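Local coordinates for Mlr3007 protein (Mesorhizobium loti, PDB 3QQM) that probably transfers amino groups between branched-chain amino acids and 2-oxoglutarate as a class-IV aminotransferase that carries its pyridoxal phosphate on a lysine, at residues A70-R74 against S86-Y90; L31-H36 against G209-R213. All coordinates share one frame; numbering follows the deposited sequence.

Interaction 1 of 2, residues A70-R74 against S86-Y90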
ATOM      1  N   ALA A  70       4.530   8.778 -17.368  1.00 20.92           N
ATOM      2  CA  ALA A  70       4.338   7.981 -16.147  1.00 19.87           C
ATOM      3  C   ALA A  70       3.040   7.160 -16.206  1.00 19.13           C
ATOM      4  O   ALA A  70       2.018   7.656 -16.623  1.00 19.25           O
ATOM      5  CB  ALA A  70       4.346   8.882 -14.912  1.00 19.71           C
HETATM    6  N   MSE A  71       3.106   5.903 -15.789  1.00 18.55           N
HETATM    7  CA  MSE A  71       1.941   5.021 -15.813  1.00 18.30           C
HETATM    8  C   MSE A  71       1.718   4.328 -14.479  1.00 18.05           C
HETATM    9  O   MSE A  71       2.681   3.963 -13.809  1.00 17.71           O
HETATM   10  CB  MSE A  71       2.154   3.908 -16.855  1.00 18.08           C
HETATM   11  CG  MSE A  71       2.568   4.379 -18.257  1.00 18.11           C
HETATM   12 SE   MSE A  71       1.172   5.348 -19.243  0.75 16.86          SE
HETATM   13  CE  MSE A  71      -0.036   3.889 -19.519  1.00 14.93           C
ATOM     14  N   ARG A  72       0.454   4.178 -14.079  1.00 18.32           N
ATOM     15  CA  ARG A  72       0.110   3.403 -12.899  1.00 18.17           C
ATOM     16  C   ARG A  72       0.032   2.017 -13.477  1.00 17.89           C
ATOM     17  O   ARG A  72      -0.639   1.795 -14.497  1.00 17.90           O
ATOM     18  CB  ARG A  72      -1.237   3.790 -12.319  1.00 19.03           C
ATOM     19  CG  ARG A  72      -1.697   2.910 -11.152  1.00 20.68           C
ATOM     20  CD  ARG A  72      -3.066   3.289 -10.639  1.00 24.32           C
ATOM     21  NE  ARG A  72      -3.543   2.322  -9.633  1.00 28.07           N
ATOM     22  CZ  ARG A  72      -4.195   1.178  -9.925  1.00 31.17           C
ATOM     23  NH1 ARG A  72      -4.440   0.853 -11.198  1.00 32.61           N
ATOM     24  NH2 ARG A  72      -4.584   0.340  -8.951  1.00 30.59           N
ATOM     25  N   THR A  73       0.772   1.096 -12.881  1.00 17.34           N
ATOM     26  CA  THR A  73       0.839  -0.249 -13.360  1.00 17.10           C
ATOM     27  C   THR A  73       0.410  -1.237 -12.306  1.00 16.70           C
ATOM     28  O   THR A  73       0.945  -1.235 -11.218  1.00 16.21           O
ATOM     29  CB  THR A  73       2.272  -0.575 -13.756  1.00 17.28           C
ATOM     30  OG1 THR A  73       2.728   0.392 -14.723  1.00 17.59           O
ATOM     31  CG2 THR A  73       2.365  -2.009 -14.318  1.00 16.55           C
ATOM     32  N   ARG A  74      -0.566  -2.080 -12.635  1.00 16.95           N
ATOM     33  CA  ARG A  74      -1.026  -3.091 -11.702  1.00 16.76           C
ATOM     34  C   ARG A  74      -0.612  -4.472 -12.208  1.00 16.42           C
ATOM     35  O   ARG A  74      -1.032  -4.899 -13.284  1.00 16.41           O
ATOM     36  CB  ARG A  74      -2.548  -3.060 -11.519  1.00 17.17           C
ATOM     37  CG  ARG A  74      -3.015  -4.022 -10.411  1.00 19.44           C
ATOM     38  CD  ARG A  74      -4.501  -4.324 -10.411  1.00 22.99           C
ATOM     39  NE  ARG A  74      -4.900  -4.979 -11.658  1.00 25.93           N
ATOM     40  CZ  ARG A  74      -5.630  -4.408 -12.620  1.00 29.10           C
ATOM     41  NH1 ARG A  74      -6.158  -3.188 -12.457  1.00 30.76           N
ATOM     42  NH2 ARG A  74      -5.903  -5.087 -13.718  1.00 30.00           N
ATOM     43  N   SER A  86      -1.510  -4.339 -16.107  1.00 16.40           N
ATOM     44  CA  SER A  86      -2.293  -3.271 -16.679  1.00 16.85           C
ATOM     45  C   SER A  86      -1.625  -1.939 -16.400  1.00 16.84           C
ATOM     46  O   SER A  86      -1.246  -1.649 -15.244  1.00 16.04           O
ATOM     47  CB  SER A  86      -3.681  -3.262 -16.067  1.00 17.24           C
ATOM     48  OG  SER A  86      -4.403  -2.104 -16.439  1.00 18.09           O
ATOM     49  N   ALA A  87      -1.522  -1.115 -17.446  1.00 17.33           N
ATOM     50  CA  ALA A  87      -0.931   0.205 -17.334  1.00 17.48           C
ATOM     51  C   ALA A  87      -1.884   1.286 -17.853  1.00 18.11           C
ATOM     52  O   ALA A  87      -2.496   1.139 -18.915  1.00 18.79           O
ATOM     53  CB  ALA A  87       0.388   0.264 -18.096  1.00 17.20           C
ATOM     54  N   GLN A  88      -1.999   2.362 -17.088  1.00 18.00           N
ATOM     55  CA  GLN A  88      -2.803   3.515 -17.461  1.00 18.60           C
ATOM     56  C   GLN A  88      -2.061   4.745 -16.976  1.00 18.66           C
ATOM     57  O   GLN A  88      -1.322   4.669 -16.026  1.00 17.61           O
ATOM     58  CB  GLN A  88      -4.186   3.447 -16.844  1.00 18.71           C
ATOM     59  CG  GLN A  88      -4.905   2.172 -17.110  1.00 18.49           C
ATOM     60  CD  GLN A  88      -6.344   2.263 -16.776  1.00 19.32           C
ATOM     61  OE1 GLN A  88      -7.095   3.000 -17.424  1.00 18.42           O
ATOM     62  NE2 GLN A  88      -6.775   1.481 -15.775  1.00 19.11           N
ATOM     63  N   PRO A  89      -2.285   5.900 -17.607  1.00 20.08           N
ATOM     64  CA  PRO A  89      -1.548   7.098 -17.206  1.00 20.59           C
ATOM     65  C   PRO A  89      -1.637   7.434 -15.722  1.00 20.69           C
ATOM     66  O   PRO A  89      -2.711   7.421 -15.149  1.00 20.56           O
ATOM     67  CB  PRO A  89      -2.206   8.216 -18.044  1.00 21.41           C
ATOM     68  CG  PRO A  89      -2.777   7.543 -19.189  1.00 21.57           C
ATOM     69  CD  PRO A  89      -3.220   6.184 -18.701  1.00 20.75           C
ATOM     70  N   TYR A  90      -0.493   7.710 -15.110  1.00 21.42           N
ATOM     71  CA  TYR A  90      -0.447   8.104 -13.710  1.00 21.91           C
ATOM     72  C   TYR A  90      -0.945   9.539 -13.597  1.00 23.39           C
ATOM     73  O   TYR A  90      -0.575  10.394 -14.395  1.00 23.58           O
ATOM     74  CB  TYR A  90       0.971   7.975 -13.166  1.00 21.51           C
ATOM     75  CG  TYR A  90       1.193   8.595 -11.793  1.00 21.51           C
ATOM     76  CD1 TYR A  90       0.443   8.189 -10.691  1.00 21.78           C
ATOM     77  CD2 TYR A  90       2.204   9.537 -11.583  1.00 21.29           C
ATOM     78  CE1 TYR A  90       0.662   8.745  -9.419  1.00 21.32           C
ATOM     79  CE2 TYR A  90       2.430  10.085 -10.311  1.00 21.03           C
ATOM     80  CZ  TYR A  90       1.657   9.685  -9.244  1.00 20.76           C
ATOM     81  OH  TYR A  90       1.866  10.210  -7.989  1.00 21.70           O
TER
HETATM   82  O   HOH W   1       1.479  10.803 -16.508  1.00 30.48           O
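Ser86 meets Arg74 by backbone and side chain together. Ser86 N donates to Arg74 O. In return Arg74 N donates to Ser86 O (2.7 Å), and Ser86 CB lies over one face of the guanidinium, 3.7 Å from Arg74 NH2. A bend at chi3 (62°) in an otherwise extended chain turns that guanidinium back over the serine. Met71 instead folds its selenomethionine chain, bent at chi2 and chi3 (both near -70°), along the opposing strand, so that Met71 CE lies against the backbone of Gln88, 3.4 Å from Gln88 C, and touches Ala87 CB, while Met71 SE lies 3.8 Å from Pro89 CA. At the far end Tyr90 N bonds almost straight to Ala70 O (2.9 Å), coming from above the carbonyl plane, while Ala70 CB touches the tyrosine at its ring edge. One water donates to both Ala70 O and Tyr90 O. Between these ends Arg72 and Gln88 exchange two backbone bonds, completing the antiparallel ladder of a beta hairpin. Strand 83-89 is outermost, within this chain, in its four-stranded sheet; strand 17-25 borders strand 71-78 on its other edge, bonding Met71 to Trp24 and Thr73 to Met22, and helix 53-64 packs Leu64 against Met71, Thr73 and Ala87.

Interaction 2 of 2, residues L31-H36 against G209-R213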
ATOM      1  N   LEU A  31       9.333   2.674 -10.381  1.00 19.12           N
ATOM      2  CA  LEU A  31       9.914   3.232  -9.184  1.00 19.25           C
ATOM      3  C   LEU A  31       9.931   2.105  -8.120  1.00 18.35           C
ATOM      4  O   LEU A  31       8.964   1.358  -7.989  1.00 17.01           O
ATOM      5  CB  LEU A  31       9.091   4.437  -8.732  1.00 19.68           C
ATOM      6  CG  LEU A  31       9.692   5.486  -7.808  1.00 21.16           C
ATOM      7  CD1 LEU A  31      11.000   6.060  -8.382  1.00 21.58           C
ATOM      8  CD2 LEU A  31       8.669   6.635  -7.553  1.00 21.24           C
ATOM      9  N   ARG A  32      11.077   1.935  -7.452  1.00 18.03           N
ATOM     10  CA  ARG A  32      11.228   0.920  -6.406  1.00 17.81           C
ATOM     11  C   ARG A  32      10.940  -0.496  -6.934  1.00 17.24           C
ATOM     12  O   ARG A  32      10.459  -1.356  -6.208  1.00 16.22           O
ATOM     13  CB  ARG A  32      10.327   1.259  -5.194  1.00 17.40           C
ATOM     14  CG  ARG A  32      10.820   2.435  -4.385  1.00 17.93           C
ATOM     15  CD  ARG A  32       9.827   2.824  -3.280  1.00 17.99           C
ATOM     16  NE  ARG A  32       8.713   3.581  -3.829  1.00 17.64           N
ATOM     17  CZ  ARG A  32       8.752   4.895  -4.028  1.00 18.28           C
ATOM     18  NH1 ARG A  32       9.834   5.601  -3.678  1.00 17.30           N
ATOM     19  NH2 ARG A  32       7.702   5.510  -4.556  1.00 18.43           N
ATOM     20  N   PHE A  33      11.291  -0.711  -8.203  1.00 17.42           N
ATOM     21  CA  PHE A  33      11.047  -1.967  -8.892  1.00 17.31           C
ATOM     22  C   PHE A  33      11.560  -3.169  -8.144  1.00 16.92           C
ATOM     23  O   PHE A  33      10.821  -4.101  -7.930  1.00 16.43           O
ATOM     24  CB  PHE A  33      11.634  -1.908 -10.317  1.00 17.85           C
ATOM     25  CG  PHE A  33      11.194  -3.043 -11.243  1.00 17.89           C
ATOM     26  CD1 PHE A  33       9.962  -3.685 -11.083  1.00 17.23           C
ATOM     27  CD2 PHE A  33      11.897  -3.275 -12.424  1.00 18.29           C
ATOM     28  CE1 PHE A  33       9.546  -4.660 -11.995  1.00 17.36           C
ATOM     29  CE2 PHE A  33      11.467  -4.233 -13.346  1.00 18.14           C
ATOM     30  CZ  PHE A  33      10.301  -4.922 -13.128  1.00 17.79           C
ATOM     31  N   ASP A  34      12.802  -3.137  -7.706  1.00 17.37           N
ATOM     32  CA  ASP A  34      13.347  -4.291  -7.010  1.00 17.77           C
ATOM     33  C   ASP A  34      12.603  -4.566  -5.690  1.00 16.97           C
ATOM     34  O   ASP A  34      12.357  -5.714  -5.362  1.00 16.95           O
ATOM     35  CB  ASP A  34      14.865  -4.198  -6.833  1.00 18.65           C
ATOM     36  CG  ASP A  34      15.304  -2.952  -6.133  1.00 20.49           C
ATOM     37  OD1 ASP A  34      14.432  -2.141  -5.732  1.00 22.88           O
ATOM     38  OD2 ASP A  34      16.532  -2.781  -5.991  1.00 22.40           O
ATOM     39  N   ARG A  35      12.228  -3.536  -4.964  1.00 16.17           N
ATOM     40  CA  ARG A  35      11.483  -3.766  -3.754  1.00 15.93           C
ATOM     41  C   ARG A  35      10.156  -4.469  -4.088  1.00 15.33           C
ATOM     42  O   ARG A  35       9.801  -5.402  -3.407  1.00 14.83           O
ATOM     43  CB  ARG A  35      11.247  -2.488  -2.971  1.00 15.89           C
ATOM     44  CG  ARG A  35      12.538  -1.874  -2.387  1.00 16.85           C
ATOM     45  CD  ARG A  35      12.223  -0.748  -1.417  1.00 17.45           C
ATOM     46  NE  ARG A  35      13.425  -0.204  -0.808  1.00 19.11           N
ATOM     47  CZ  ARG A  35      14.015  -0.697   0.291  1.00 20.15           C
ATOM     48  NH1 ARG A  35      13.541  -1.779   0.892  1.00 19.47           N
ATOM     49  NH2 ARG A  35      15.122  -0.122   0.766  1.00 21.45           N
ATOM     50  N   HIS A  36       9.470  -4.043  -5.164  1.00 14.85           N
ATOM     51  CA  HIS A  36       8.188  -4.654  -5.562  1.00 14.30           C
ATOM     52  C   HIS A  36       8.325  -6.126  -5.914  1.00 14.26           C
ATOM     53  O   HIS A  36       7.513  -6.933  -5.491  1.00 14.07           O
ATOM     54  CB  HIS A  36       7.516  -3.908  -6.730  1.00 14.12           C
ATOM     55  CG  HIS A  36       6.953  -2.575  -6.344  1.00 14.78           C
ATOM     56  ND1 HIS A  36       5.779  -2.440  -5.630  1.00 13.01           N
ATOM     57  CD2 HIS A  36       7.402  -1.316  -6.568  1.00 14.23           C
ATOM     58  CE1 HIS A  36       5.547  -1.160  -5.411  1.00 13.25           C
ATOM     59  NE2 HIS A  36       6.515  -0.458  -5.970  1.00 13.54           N
ATOM     60  N   GLY A 209       1.152   7.249   2.689  1.00 14.10           N
ATOM     61  CA  GLY A 209       1.852   7.053   1.423  1.00 14.18           C
ATOM     62  C   GLY A 209       1.908   5.647   0.918  1.00 13.88           C
ATOM     63  O   GLY A 209       1.561   4.697   1.641  1.00 13.94           O
ATOM     64  N   ASN A 210       2.269   5.527  -0.360  1.00 13.67           N
ATOM     65  CA  ASN A 210       2.452   4.252  -1.010  1.00 13.21           C
ATOM     66  C   ASN A 210       3.495   4.409  -2.101  1.00 13.35           C
ATOM     67  O   ASN A 210       3.956   5.517  -2.376  1.00 12.97           O
ATOM     68  CB  ASN A 210       1.145   3.650  -1.530  1.00 13.21           C
ATOM     69  CG  ASN A 210       0.420   4.538  -2.523  1.00 13.49           C
ATOM     70  OD1 ASN A 210       1.020   5.270  -3.300  1.00 14.15           O
ATOM     71  ND2 ASN A 210      -0.882   4.416  -2.536  1.00 13.22           N
ATOM     72  N   SER A 211       3.907   3.290  -2.684  1.00 13.04           N
ATOM     73  CA  SER A 211       4.943   3.327  -3.708  1.00 13.18           C
ATOM     74  C   SER A 211       4.497   4.120  -4.938  1.00 13.33           C
ATOM     75  O   SER A 211       5.283   4.807  -5.551  1.00 13.06           O
ATOM     76  CB  SER A 211       5.347   1.916  -4.133  1.00 12.67           C
ATOM     77  OG  SER A 211       6.490   1.983  -4.961  1.00 13.11           O
ATOM     78  N   LEU A 212       3.230   3.997  -5.285  1.00 13.48           N
ATOM     79  CA  LEU A 212       2.700   4.673  -6.430  1.00 14.33           C
ATOM     80  C   LEU A 212       2.760   6.193  -6.299  1.00 15.03           C
ATOM     81  O   LEU A 212       3.233   6.864  -7.203  1.00 15.20           O
ATOM     82  CB  LEU A 212       1.253   4.253  -6.680  1.00 13.99           C
ATOM     83  CG  LEU A 212       0.556   4.994  -7.815  1.00 14.95           C
ATOM     84  CD1 LEU A 212       1.329   4.800  -9.153  1.00 13.53           C
ATOM     85  CD2 LEU A 212      -0.955   4.596  -7.930  1.00 13.86           C
ATOM     86  N   ARG A 213       2.324   6.720  -5.162  1.00 15.58           N
ATOM     87  CA  ARG A 213       2.237   8.184  -5.001  1.00 16.55           C
ATOM     88  C   ARG A 213       3.276   8.873  -4.164  1.00 16.50           C
ATOM     89  O   ARG A 213       3.335  10.086  -4.195  1.00 17.32           O
ATOM     90  CB  ARG A 213       0.865   8.559  -4.419  1.00 16.67           C
ATOM     91  CG  ARG A 213      -0.270   8.179  -5.301  1.00 18.15           C
ATOM     92  CD  ARG A 213      -1.576   8.850  -4.919  1.00 19.94           C
ATOM     93  NE  ARG A 213      -2.652   8.464  -5.849  1.00 21.10           N
ATOM     94  CZ  ARG A 213      -2.889   9.071  -7.005  1.00 22.68           C
ATOM     95  NH1 ARG A 213      -2.154  10.101  -7.397  1.00 23.45           N
ATOM     96  NH2 ARG A 213      -3.850   8.630  -7.790  1.00 24.40           N
TER
HETATM   97  O   HOH W   2       6.384   2.662  -7.772  1.00 10.16           O
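Arg32 lays its guanidinium side-on against Ser211 and grips two of its atoms with two nitrogens. Arg32 NE donates to Ser211 OG at 3.0 Å, nearly straight (165°), and Arg32 NH2 donates to Ser211 O at 2.7 Å. Both acceptors lie close to the guanidinium plane, and the second bond meets a lone pair of Ser211 O in the carbonyl plane. The arginine chain bends at chi3 (-78°), which swings the flat group across to the serine, while Leu31 CG covers one of its faces, offset toward the rim. The third nitrogen, NH1, is salt-bridged to Glu183 of helix 179-186, so the group is held from two directions and its rotation is restrained. His36 reaches the same hydroxyl with its ring edge: His36 NE2 and Ser211 OG are hydrogen-bonded at 2.6 Å, and His36 CE1 comes within 3.3 Å of Ser211 CB. Its other nitrogen, ND1, bonds to Glu20, which probably helps fix the ring's orientation. Arg32 is the N-cap of helix 33-47, and its O accepts from His36 N, so the two side chains leave from the cap and the first turn of that helix. Ser211 itself follows strand 205-210, in the turn that leads to strand 214-220; Asn210 OD1 accepts from Arg213 N (2.7 Å) in an Asx motif within this turn. Ser211 N bonds to phosphate oxygen OP2 of the pyridoxal-phosphate-modified lysine at position 118, making the serine part of the cofactor's phosphate site, with Arg32 and His36 behind it as a second shell that probably helps position it. With Ser211 OG swung to the far side from the serine's own N (chi1 -171°), the hydroxyl meets Arg32 NE, His36 NE2 and a water 2.9 Å from OG; that water also donates to Leu31 O.

Interaction 1 is nested along the chain inside the long loop closed by interaction 2: residues 31-36 come first, then both strands of the hairpin, and 209-213 last. Their centres lie 13 Å apart. Interaction 1 sits near the surface in the four-stranded antiparallel sheet; interaction 2 is buried and joins the start of helix 33-47 to the end of strand 205-210 in the six-stranded mixed sheet. They touch through packing: Tyr90 OH lies 3.6 Å from Arg213 CA, and Arg72 CD 3.7 Å from Leu212 CD2. The hairpin thus packs against the same turn that offers its backbone to the cofactor phosphate, linking the two sheets beside that site.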